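Local coordinates for lambda phage protein with carbohydrate-binding module (Shewanella oneidensis, PDB 2A5Z) that is of unknown function, but binds magnesium and has a jelly-roll fold with a carbohydrate-binding module, consistent with a role in recognising sugars, at residues Q79-E84 against G89-V94; Q134-G139 against S242-D247; A170-S175 against S214-F219; I138-I143 against D149-I154. All coordinates share one frame; numbering follows the deposited sequence.

Contact 1: residues Q79-E84 against G89-V94. With MG (magnesium ion), chain F.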
loop_
_atom_site.group_PDB
_atom_site.type_symbol
_atom_site.label_atom_id
_atom_site.label_comp_id
_atom_site.label_asym_id
_atom_site.label_seq_id
_atom_site.Cartn_x
_atom_site.Cartn_y
_atom_site.Cartn_z
ATOM N N GLN C 79 12.779 -14.451 7.547
ATOM C CA GLN C 79 12.184 -15.330 8.558
ATOM C C GLN C 79 10.781 -14.861 8.933
ATOM O O GLN C 79 10.326 -13.812 8.467
ATOM C CB GLN C 79 13.074 -15.381 9.798
ATOM C CG GLN C 79 14.499 -15.820 9.518
ATOM C CD GLN C 79 14.581 -17.271 9.084
ATOM O OE1 GLN C 79 14.434 -18.179 9.899
ATOM N NE2 GLN C 79 14.819 -17.495 7.795
ATOM N N ASN C 80 10.095 -15.639 9.764
ATOM C CA ASN C 80 8.768 -15.263 10.240
ATOM C C ASN C 80 8.777 -13.960 11.017
ATOM O O ASN C 80 9.660 -13.733 11.843
ATOM C CB ASN C 80 8.184 -16.351 11.125
ATOM C CG ASN C 80 7.755 -17.558 10.343
ATOM O OD1 ASN C 80 8.254 -18.657 10.565
ATOM N ND2 ASN C 80 6.826 -17.366 9.417
ATOM N N ILE C 81 7.784 -13.118 10.735
ATOM C CA ILE C 81 7.543 -11.899 11.507
ATOM C C ILE C 81 7.269 -12.258 12.964
ATOM O O ILE C 81 6.560 -13.223 13.267
ATOM C CB ILE C 81 6.363 -11.065 10.916
ATOM C CG1 ILE C 81 6.634 -10.685 9.449
ATOM C CG2 ILE C 81 6.065 -9.818 11.774
ATOM C CD1 ILE C 81 7.870 -9.798 9.220
ATOM N N LEU C 82 7.860 -11.482 13.859
ATOM C CA LEU C 82 7.618 -11.620 15.277
ATOM C C LEU C 82 7.465 -10.231 15.890
ATOM O O LEU C 82 7.644 -9.222 15.202
ATOM C CB LEU C 82 8.774 -12.396 15.927
ATOM C CG LEU C 82 10.227 -11.931 15.772
ATOM C CD1 LEU C 82 10.547 -10.827 16.769
ATOM C CD2 LEU C 82 11.169 -13.107 15.990
ATOM N N SER C 83 7.111 -10.182 17.168
ATOM C CA SER C 83 7.270 -8.968 17.961
ATOM C C SER C 83 8.022 -9.328 19.240
ATOM O O SER C 83 7.901 -10.450 19.731
ATOM C CB SER C 83 5.918 -8.343 18.294
ATOM O OG SER C 83 5.281 -7.845 17.133
ATOM N N GLU C 84 8.812 -8.396 19.764
ATOM C CA GLU C 84 9.401 -8.585 21.095
ATOM C C GLU C 84 9.421 -7.319 21.940
ATOM O O GLU C 84 9.889 -6.263 21.505
ATOM C CB GLU C 84 10.778 -9.260 21.030
ATOM C CG GLU C 84 11.918 -8.396 20.546
ATOM C CD GLU C 84 13.266 -9.055 20.777
ATOM O OE1 GLU C 84 13.914 -8.759 21.803
ATOM O OE2 GLU C 84 13.670 -9.881 19.938
ATOM N N GLY C 89 6.290 -5.953 15.358
ATOM C CA GLY C 89 6.574 -6.291 13.974
ATOM C C GLY C 89 8.065 -6.238 13.714
ATOM O O GLY C 89 8.634 -5.173 13.573
ATOM N N VAL C 90 8.704 -7.395 13.670
ATOM C CA VAL C 90 10.150 -7.478 13.475
ATOM C C VAL C 90 10.421 -8.466 12.348
ATOM O O VAL C 90 9.886 -9.574 12.362
ATOM C CB VAL C 90 10.874 -7.962 14.765
ATOM C CG1 VAL C 90 12.387 -8.170 14.515
ATOM C CG2 VAL C 90 10.644 -6.983 15.931
ATOM N N GLN C 91 11.242 -8.055 11.379
ATOM C CA GLN C 91 11.645 -8.920 10.276
ATOM C C GLN C 91 13.081 -9.413 10.483
ATOM O O GLN C 91 14.033 -8.656 10.255
ATOM C CB GLN C 91 11.519 -8.175 8.932
ATOM C CG GLN C 91 11.975 -8.966 7.707
ATOM C CD GLN C 91 11.135 -10.193 7.451
ATOM O OE1 GLN C 91 11.479 -11.293 7.886
ATOM N NE2 GLN C 91 10.022 -10.018 6.761
ATOM N N PRO C 92 13.238 -10.675 10.942
ATOM C CA PRO C 92 14.557 -11.294 11.023
ATOM C C PRO C 92 14.986 -11.784 9.646
ATOM O O PRO C 92 14.137 -12.168 8.823
ATOM C CB PRO C 92 14.343 -12.482 11.971
ATOM C CG PRO C 92 12.938 -12.346 12.484
ATOM C CD PRO C 92 12.202 -11.593 11.432
ATOM N N ILE C 93 16.294 -11.772 9.402
ATOM C CA ILE C 93 16.833 -12.012 8.062
ATOM C C ILE C 93 18.006 -12.996 8.150
ATOM O O ILE C 93 18.874 -12.864 9.015
ATOM C CB ILE C 93 17.240 -10.658 7.378
ATOM C CG1 ILE C 93 16.023 -9.723 7.273
ATOM C CG2 ILE C 93 17.846 -10.879 5.993
ATOM C CD1 ILE C 93 16.364 -8.232 7.218
ATOM N N VAL C 94 18.009 -13.997 7.270
ATOM C CA VAL C 94 19.034 -15.044 7.283
ATOM C C VAL C 94 19.634 -15.234 5.881
ATOM O O VAL C 94 18.934 -15.129 4.865
ATOM C CB VAL C 94 18.477 -16.373 7.893
ATOM C CG1 VAL C 94 19.432 -17.541 7.705
ATOM C CG2 VAL C 94 18.185 -16.198 9.371
HETATM MG MG MG F . 8.152 -3.072 13.778
#
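Leu82 and Val90 illustrate how a single antiparallel pair can hold a short reversal of the chain beside a metal. They form a hydrogen-bonded pair: Leu82 N gives its proton to Val90 O at 3.2 Å, and Val90 N returns a shorter, more bent bond to Leu82 O, 2.6 Å. From CB, which has no close partner in 89-94, the Leu82 side chain crosses Val90 at a slant. With CG lodged between the backbone N and the carbonyl carbon (chi1 55°), CG approaches Val90 CB, CD1 presses on that same CB at 3.5 Å and also meets both methyls of Val90, and CD2 reaches Pro92 CG at 4.0 Å. Farther along, Gln79 N donates to Pro92 O at 2.9 Å, while the Gln79 chain bends so that CG and CD lie against Val94 CG2. Near the turn a side chain supplies the acceptor: Gly89 N donates to Ser83 OG, 2.8 Å away, in a nearly straight bond (167°). The same glycine, with its positive phi, sends its carbonyl oxygen to magnesium at 2.2 Å. Asp54, Phe88 and Asp247 also bind the ion, making this a hairpin-like reversal that ends in a largely carbonyl-built magnesium site.

Contact 2: residues Q134-G139 against S242-D247; sequences QLTVIG and SLISID. With MG (magnesium ion), chain F.
The backbones of Gln134-Gly139 and Ser242-Asp247 do not pair; they approach most closely at Gln134 and Leu243, whose CA atoms are 6.2 Å apart, and Thr136 and Ile244 stand at 7.2 Å. Side chains therefore bridge the interval between strand 134-137 and the residues leading into strand 245-254, which belong to different sheets. Gln134, extended beyond CG, brings NE2 to within 2.8 Å of Ser242 O, but the bond is bent (124°) and weak; the same amide nitrogen also donates to Ala129 O, so two carbonyls share the group. Its aliphatic part is used as well: CG lies 4.0 Å from Leu243 CD2, the two chains running past each other in opposite senses. Ile244 projects toward Thr136, two residues on from Gln134. The isoleucine CG1 stands opposite the carbonyl carbon (chi1 -74°) and its outer chain is straight, which carries CD1 to 3.4 Å from Thr136 OG1 and to 3.8 Å from Thr136 CB, the isoleucine crossing the threonine at a slant. The hydroxyl keeps a polar partner in Thr232 OG1, and Thr232 OG1 also accepts from Ile244 N. At the far end, Asp247 grips magnesium through both O and OD1. Strand 134-137 lies between strands 153-156 and 230-234, Ile244 also packs on Phe124 of strand 119-125, and the backbone of 242-247 bonds to strand 90-94.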
loop_
_atom_site.group_PDB
_atom_site.type_symbol
_atom_site.label_atom_id
_atom_site.label_comp_id
_atom_site.label_asym_id
_atom_site.label_seq_id
_atom_site.Cartn_x
_atom_site.Cartn_y
_atom_site.Cartn_z
ATOM N N GLN C 134 28.804 -10.708 7.679
ATOM C CA GLN C 134 27.732 -9.727 7.864
ATOM C C GLN C 134 28.154 -8.303 7.480
ATOM O O GLN C 134 29.157 -7.781 7.981
ATOM C CB GLN C 134 27.200 -9.750 9.301
ATOM C CG GLN C 134 26.643 -11.087 9.764
ATOM C CD GLN C 134 26.649 -11.242 11.282
ATOM O OE1 GLN C 134 27.228 -10.426 12.008
ATOM N NE2 GLN C 134 26.007 -12.301 11.769
ATOM N N LEU C 135 27.373 -7.692 6.587
ATOM C CA LEU C 135 27.542 -6.292 6.191
ATOM C C LEU C 135 26.179 -5.609 6.164
ATOM O O LEU C 135 25.287 -6.011 5.410
ATOM C CB LEU C 135 28.239 -6.168 4.818
ATOM C CG LEU C 135 28.355 -4.784 4.139
ATOM C CD1 LEU C 135 29.246 -3.813 4.916
ATOM C CD2 LEU C 135 28.869 -4.917 2.723
ATOM N N THR C 136 26.031 -4.594 7.005
ATOM C CA THR C 136 24.813 -3.801 7.081
ATOM C C THR C 136 25.157 -2.316 6.947
ATOM O O THR C 136 26.207 -1.876 7.417
ATOM C CB THR C 136 24.070 -4.064 8.419
ATOM O OG1 THR C 136 23.846 -5.470 8.557
ATOM C CG2 THR C 136 22.729 -3.354 8.465
ATOM N N VAL C 137 24.283 -1.562 6.280
ATOM C CA VAL C 137 24.443 -0.116 6.127
ATOM C C VAL C 137 23.133 0.609 6.444
ATOM O O VAL C 137 22.062 0.199 5.998
ATOM C CB VAL C 137 24.891 0.294 4.689
ATOM C CG1 VAL C 137 25.190 1.796 4.627
ATOM C CG2 VAL C 137 26.122 -0.488 4.257
ATOM N N ILE C 138 23.232 1.672 7.236
ATOM C CA ILE C 138 22.156 2.645 7.359
ATOM C C ILE C 138 22.668 3.919 6.667
ATOM O O ILE C 138 23.553 4.606 7.172
ATOM C CB ILE C 138 21.706 2.857 8.837
ATOM C CG1 ILE C 138 21.060 1.579 9.383
ATOM C CG2 ILE C 138 20.679 3.970 8.936
ATOM C CD1 ILE C 138 21.656 1.094 10.693
ATOM N N GLY C 139 22.131 4.180 5.480
ATOM C CA GLY C 139 22.581 5.271 4.629
ATOM C C GLY C 139 22.347 4.929 3.170
ATOM O O GLY C 139 21.416 4.191 2.849
ATOM N N SER C 242 22.674 -15.474 10.449
ATOM C CA SER C 242 21.744 -14.396 10.788
ATOM C C SER C 242 22.328 -13.045 10.393
ATOM O O SER C 242 23.528 -12.791 10.589
ATOM C CB SER C 242 21.405 -14.393 12.282
ATOM O OG SER C 242 20.615 -15.513 12.646
ATOM N N LEU C 243 21.483 -12.201 9.811
ATOM C CA LEU C 243 21.839 -10.810 9.517
ATOM C C LEU C 243 21.112 -9.914 10.514
ATOM O O LEU C 243 20.573 -10.406 11.507
ATOM C CB LEU C 243 21.498 -10.457 8.055
ATOM C CG LEU C 243 22.117 -11.386 6.985
ATOM C CD1 LEU C 243 21.838 -10.878 5.578
ATOM C CD2 LEU C 243 23.618 -11.588 7.193
ATOM N N ILE C 244 21.080 -8.611 10.267
ATOM C CA ILE C 244 20.455 -7.702 11.220
ATOM C C ILE C 244 18.920 -7.670 11.031
ATOM O O ILE C 244 18.431 -7.554 9.913
ATOM C CB ILE C 244 21.170 -6.310 11.199
ATOM C CG1 ILE C 244 22.541 -6.443 11.906
ATOM C CG2 ILE C 244 20.297 -5.211 11.817
ATOM C CD1 ILE C 244 23.405 -5.177 11.957
ATOM N N SER C 245 18.179 -7.821 12.128
ATOM C CA SER C 245 16.713 -7.778 12.105
ATOM C C SER C 245 16.222 -6.341 12.097
ATOM O O SER C 245 16.872 -5.468 12.652
ATOM C CB SER C 245 16.131 -8.508 13.318
ATOM O OG SER C 245 16.605 -9.843 13.386
ATOM N N ILE C 246 15.075 -6.092 11.470
ATOM C CA ILE C 246 14.511 -4.730 11.436
ATOM C C ILE C 246 13.085 -4.668 12.005
ATOM O O ILE C 246 12.213 -5.478 11.652
ATOM C CB ILE C 246 14.637 -4.050 10.035
ATOM C CG1 ILE C 246 14.134 -2.588 10.076
ATOM C CG2 ILE C 246 13.972 -4.907 8.933
ATOM C CD1 ILE C 246 14.642 -1.708 8.938
ATOM N N ASP C 247 12.898 -3.707 12.910
ATOM C CA ASP C 247 11.625 -3.422 13.559
ATOM C C ASP C 247 10.910 -2.294 12.800
ATOM O O ASP C 247 9.737 -2.394 12.481
ATOM C CB ASP C 247 11.902 -2.996 15.015
ATOM C CG ASP C 247 10.658 -2.514 15.764
ATOM O OD1 ASP C 247 9.542 -2.933 15.428
ATOM O OD2 ASP C 247 10.796 -1.720 16.724
HETATM MG MG MG F . 8.152 -3.072 13.778
#

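Contact 3: residues A170-S175 against S214-F219; sequences ATETGS and STAAMF
The Glu172 carboxylate holds backbone amides of the loop Ser214-Phe219, and it does so from a classic beta bulge, in which Thr171 and Glu172 both face Ile164 of the adjoining strand 159-166. The case shows how one carboxylate can fasten a loop to a sheet edge with two bonds. The charged hydrogen bonding comes first. With CG placed opposite the backbone N (chi1 -157°) and the chain extended beyond it, the carboxylate meets two successive amides: Thr215 N donates to Glu172 OE2 and Ala216 N to Glu172 OE1, each at 2.9 Å and each with an angle of 163° at the hydrogen. Both oxygens are met on their syn sides, though the donors stand off the carboxylate plane, more so at OE2. Such a two-point grip fixes the rotation of the group, and Tyr212 OH adds a further bond to OE2. Van der Waals contacts of carbon with the carboxylate oxygens make the second group: Ala216 CB comes to 3.4 Å from Glu172 OE1, and Ser214 CA to 3.2 Å from Glu172 OE2. Bonding inside the loop forms the third group. The loop, which joins strand 208-213 to strand 226-228, is braced by its own serine, whose hydroxyl also accepts from Phe197 N; Ser214 OG donates to Ala216 O at 2.8 Å, approaching 20° from the carbonyl plane.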
loop_
_atom_site.group_PDB
_atom_site.type_symbol
_atom_site.label_atom_id
_atom_site.label_comp_id
_atom_site.label_asym_id
_atom_site.label_seq_id
_atom_site.Cartn_x
_atom_site.Cartn_y
_atom_site.Cartn_z
ATOM N N ALA C 170 37.621 2.159 0.730
ATOM C CA ALA C 170 37.257 2.977 1.880
ATOM C C ALA C 170 37.891 4.345 1.716
ATOM O O ALA C 170 39.106 4.495 1.903
ATOM C CB ALA C 170 37.725 2.320 3.173
ATOM N N THR C 171 37.084 5.335 1.348
ATOM C CA THR C 171 37.587 6.701 1.150
ATOM C C THR C 171 37.661 7.479 2.471
ATOM O O THR C 171 38.422 8.449 2.606
ATOM C CB THR C 171 36.730 7.491 0.131
ATOM O OG1 THR C 171 35.410 7.667 0.643
ATOM C CG2 THR C 171 36.649 6.763 -1.207
ATOM N N GLU C 172 36.883 7.029 3.448
ATOM C CA GLU C 172 36.727 7.727 4.714
ATOM C C GLU C 172 36.163 6.742 5.732
ATOM O O GLU C 172 35.184 6.058 5.449
ATOM C CB GLU C 172 35.747 8.873 4.515
ATOM C CG GLU C 172 35.872 9.961 5.507
ATOM C CD GLU C 172 34.783 10.988 5.337
ATOM O OE1 GLU C 172 34.737 11.645 4.274
ATOM O OE2 GLU C 172 33.983 11.137 6.280
ATOM N N THR C 173 36.771 6.667 6.910
ATOM C CA THR C 173 36.352 5.702 7.925
ATOM C C THR C 173 36.506 6.295 9.320
ATOM O O THR C 173 37.604 6.698 9.714
ATOM C CB THR C 173 37.161 4.380 7.817
ATOM O OG1 THR C 173 36.996 3.822 6.508
ATOM C CG2 THR C 173 36.709 3.352 8.843
ATOM N N GLY C 174 35.404 6.352 10.061
ATOM C CA GLY C 174 35.447 6.804 11.452
ATOM C C GLY C 174 35.958 5.732 12.393
ATOM O O GLY C 174 36.282 4.616 11.964
ATOM N N SER C 175 36.045 6.074 13.675
ATOM C CA SER C 175 36.417 5.108 14.707
ATOM C C SER C 175 35.288 4.094 14.861
ATOM O O SER C 175 34.140 4.371 14.499
ATOM C CB SER C 175 36.697 5.811 16.045
ATOM O OG SER C 175 35.526 6.429 16.539
ATOM N N SER C 214 30.578 13.062 8.370
ATOM C CA SER C 214 31.493 12.901 7.242
ATOM C C SER C 214 32.273 14.183 6.892
ATOM O O SER C 214 31.825 15.298 7.173
ATOM C CB SER C 214 30.752 12.348 6.018
ATOM O OG SER C 214 29.994 13.351 5.365
ATOM N N THR C 215 33.452 14.000 6.300
ATOM C CA THR C 215 34.244 15.094 5.752
ATOM C C THR C 215 33.828 15.324 4.302
ATOM O O THR C 215 33.571 16.455 3.892
ATOM C CB THR C 215 35.766 14.799 5.848
ATOM O OG1 THR C 215 36.159 14.749 7.227
ATOM C CG2 THR C 215 36.587 15.880 5.147
ATOM N N ALA C 216 33.752 14.238 3.539
ATOM C CA ALA C 216 33.364 14.298 2.141
ATOM C C ALA C 216 31.869 14.029 1.979
ATOM O O ALA C 216 31.212 13.532 2.903
ATOM C CB ALA C 216 34.177 13.308 1.337
ATOM N N ALA C 217 31.341 14.357 0.798
ATOM C CA ALA C 217 29.931 14.125 0.486
ATOM C C ALA C 217 29.620 12.629 0.428
ATOM O O ALA C 217 30.472 11.825 0.037
ATOM C CB ALA C 217 29.564 14.793 -0.820
HETATM N N MSE C 218 28.395 12.270 0.816
HETATM C CA MSE C 218 27.921 10.890 0.763
HETATM C C MSE C 218 27.997 10.294 -0.648
HETATM O O MSE C 218 28.026 11.038 -1.648
HETATM C CB MSE C 218 26.479 10.810 1.300
HETATM C CG MSE C 218 25.374 11.300 0.337
HETATM SE SE MSE C 218 23.682 11.123 0.986
HETATM C CE MSE C 218 23.670 12.439 2.196
ATOM N N PHE C 219 28.036 8.961 -0.731
ATOM C CA PHE C 219 27.768 8.283 -1.998
ATOM C C PHE C 219 26.338 8.597 -2.455
ATOM O O PHE C 219 25.385 8.463 -1.684
ATOM C CB PHE C 219 27.945 6.753 -1.905
ATOM C CG PHE C 219 27.323 6.009 -3.071
ATOM C CD1 PHE C 219 27.812 6.186 -4.369
ATOM C CD2 PHE C 219 26.226 5.168 -2.876
ATOM C CE1 PHE C 219 27.227 5.532 -5.454
ATOM C CE2 PHE C 219 25.635 4.496 -3.950
ATOM C CZ PHE C 219 26.134 4.680 -5.245
#

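Contact 4: residues I138-I143 against D149-I154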
loop_
_atom_site.group_PDB
_atom_site.type_symbol
_atom_site.label_atom_id
_atom_site.label_comp_id
_atom_site.label_asym_id
_atom_site.label_seq_id
_atom_site.Cartn_x
_atom_site.Cartn_y
_atom_site.Cartn_z
ATOM N N ILE C 138 23.232 1.672 7.236
ATOM C CA ILE C 138 22.156 2.645 7.359
ATOM C C ILE C 138 22.668 3.919 6.667
ATOM O O ILE C 138 23.553 4.606 7.172
ATOM C CB ILE C 138 21.706 2.857 8.837
ATOM C CG1 ILE C 138 21.060 1.579 9.383
ATOM C CG2 ILE C 138 20.679 3.970 8.936
ATOM C CD1 ILE C 138 21.656 1.094 10.693
ATOM N N GLY C 139 22.131 4.180 5.480
ATOM C CA GLY C 139 22.581 5.271 4.629
ATOM C C GLY C 139 22.347 4.929 3.170
ATOM O O GLY C 139 21.416 4.191 2.849
ATOM N N SER C 140 23.191 5.470 2.291
ATOM C CA SER C 140 23.105 5.199 0.861
ATOM C C SER C 140 23.893 3.948 0.506
ATOM O O SER C 140 24.855 3.586 1.192
ATOM C CB SER C 140 23.602 6.391 0.046
ATOM O OG SER C 140 24.963 6.679 0.318
ATOM N N THR C 141 23.481 3.283 -0.567
ATOM C CA THR C 141 24.072 2.001 -0.938
ATOM C C THR C 141 23.734 1.603 -2.370
ATOM O O THR C 141 22.687 1.984 -2.909
ATOM C CB THR C 141 23.662 0.863 0.061
ATOM O OG1 THR C 141 24.305 -0.365 -0.308
ATOM C CG2 THR C 141 22.146 0.660 0.108
ATOM N N SER C 142 24.648 0.860 -2.996
ATOM C CA SER C 142 24.324 0.143 -4.218
ATOM C C SER C 142 23.137 -0.754 -3.896
ATOM O O SER C 142 23.052 -1.325 -2.804
ATOM C CB SER C 142 25.492 -0.750 -4.666
ATOM O OG SER C 142 26.737 -0.099 -4.528
ATOM N N ILE C 143 22.232 -0.872 -4.857
ATOM C CA ILE C 143 21.077 -1.752 -4.747
ATOM C C ILE C 143 21.463 -3.239 -4.907
ATOM O O ILE C 143 22.528 -3.567 -5.445
ATOM C CB ILE C 143 19.999 -1.322 -5.794
ATOM C CG1 ILE C 143 18.588 -1.436 -5.222
ATOM C CG2 ILE C 143 20.185 -2.035 -7.150
ATOM C CD1 ILE C 143 17.556 -0.576 -5.956
ATOM N N ASP C 149 29.525 0.356 -3.299
ATOM C CA ASP C 149 29.286 1.730 -2.841
ATOM C C ASP C 149 28.337 1.803 -1.648
ATOM O O ASP C 149 27.291 1.156 -1.632
ATOM C CB ASP C 149 28.720 2.582 -3.983
ATOM C CG ASP C 149 29.673 2.697 -5.155
ATOM O OD1 ASP C 149 30.588 3.542 -5.091
ATOM O OD2 ASP C 149 29.498 1.947 -6.145
ATOM N N ARG C 150 28.710 2.609 -0.659
ATOM C CA ARG C 150 27.874 2.853 0.512
ATOM C C ARG C 150 28.396 4.043 1.320
ATOM O O ARG C 150 29.577 4.410 1.232
ATOM C CB ARG C 150 27.774 1.604 1.400
ATOM C CG ARG C 150 29.117 1.060 1.845
ATOM C CD ARG C 150 28.998 -0.323 2.444
ATOM N NE ARG C 150 30.306 -0.959 2.563
ATOM C CZ ARG C 150 30.894 -1.645 1.586
ATOM N NH1 ARG C 150 32.089 -2.187 1.778
ATOM N NH2 ARG C 150 30.292 -1.786 0.417
ATOM N N SER C 151 27.508 4.624 2.115
ATOM C CA SER C 151 27.839 5.776 2.925
ATOM C C SER C 151 26.823 5.910 4.068
ATOM O O SER C 151 25.611 5.940 3.836
ATOM C CB SER C 151 27.886 7.022 2.027
ATOM O OG SER C 151 27.482 8.168 2.732
ATOM N N GLY C 152 27.318 5.955 5.303
ATOM C CA GLY C 152 26.445 6.074 6.473
ATOM C C GLY C 152 27.027 5.325 7.652
ATOM O O GLY C 152 28.246 5.288 7.820
ATOM N N LEU C 153 26.168 4.750 8.491
ATOM C CA LEU C 153 26.652 3.852 9.537
ATOM C C LEU C 153 26.794 2.452 8.957
ATOM O O LEU C 153 25.810 1.835 8.538
ATOM C CB LEU C 153 25.735 3.829 10.759
ATOM C CG LEU C 153 26.353 3.119 11.978
ATOM C CD1 LEU C 153 27.268 4.063 12.768
ATOM C CD2 LEU C 153 25.279 2.530 12.882
ATOM N N ILE C 154 28.028 1.970 8.918
ATOM C CA ILE C 154 28.325 0.659 8.368
ATOM C C ILE C 154 28.596 -0.308 9.518
ATOM O O ILE C 154 29.253 0.044 10.490
ATOM C CB ILE C 154 29.538 0.722 7.398
ATOM C CG1 ILE C 154 29.230 1.652 6.214
ATOM C CG2 ILE C 154 29.938 -0.690 6.903
ATOM C CD1 ILE C 154 30.483 2.278 5.581
HETATM O O HOH W 1 26.918 1.441 -6.861
#
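Asp149 O is approached by two groups of Ser142. The backbone N donates to it at 3.0 Å in a fairly straight bond (164°), and Ser142 OG lies 3.2 Å from it, a bond left unsettled because its one proton has another acceptor near. A water molecule joins the same two residues: it sits 2.8 Å from Ser142 OG and donates to Asp149 OD2, while Asp149 OD1 accepts from Ala167 N. Next along the strands, Ser140 N and Ser151 O bond at 2.9 Å, and Ser151 N returns the bond to Ser140 O. The two serines share a face, with Ser140 OG set against Ser151 CB at 3.4 Å; this hydroxyl finds its hydrogen-bond partner in Phe219 O. This is an antiparallel beta hairpin; the touching parts of the two segments run 177° apart, and both chains bend at the glycines. Gly139 and Gly152 form a non-hydrogen-bonded pair, CA atoms 4.4 Å apart, and each sends a CA-H toward a carbonyl of the other segment, Gly139 to Ser151 O and Gly152 to Ile138 O. Beyond the bend Ile138 and Leu153 exchange two backbone bonds, and their side chains point to one face, where Leu153 packs on Val199 and Leu201. On the face bearing Thr141, Arg150 extends from CG to NE, its outer part runs over Leu135 and Val137, and NH2 donates to Ile147 O.

Contacts 1 and 2 meet at the magnesium ion, with Gly89 from the first and Asp247 from the second supplying ligands. Their backbones also join: Gln91 N lies 2.8 Å from Ile246 O and Ile93 O 2.8 Å from Leu243 N, both probable hydrogen bonds. Contact 2 passes into contact 4 through the shared Ile138 and Gly139, and Val137 CG2 touches Arg150 CD at 3.4 Å. Contact 4 in turn reaches contact 3, where Phe219 CZ packs on Asp149 CB at 3.6 Å. The series thus runs from the metal into the sheet and out to a loop: the centres of contacts 1 and 3 are about 31 Å apart, on opposite sides of the chain's centre.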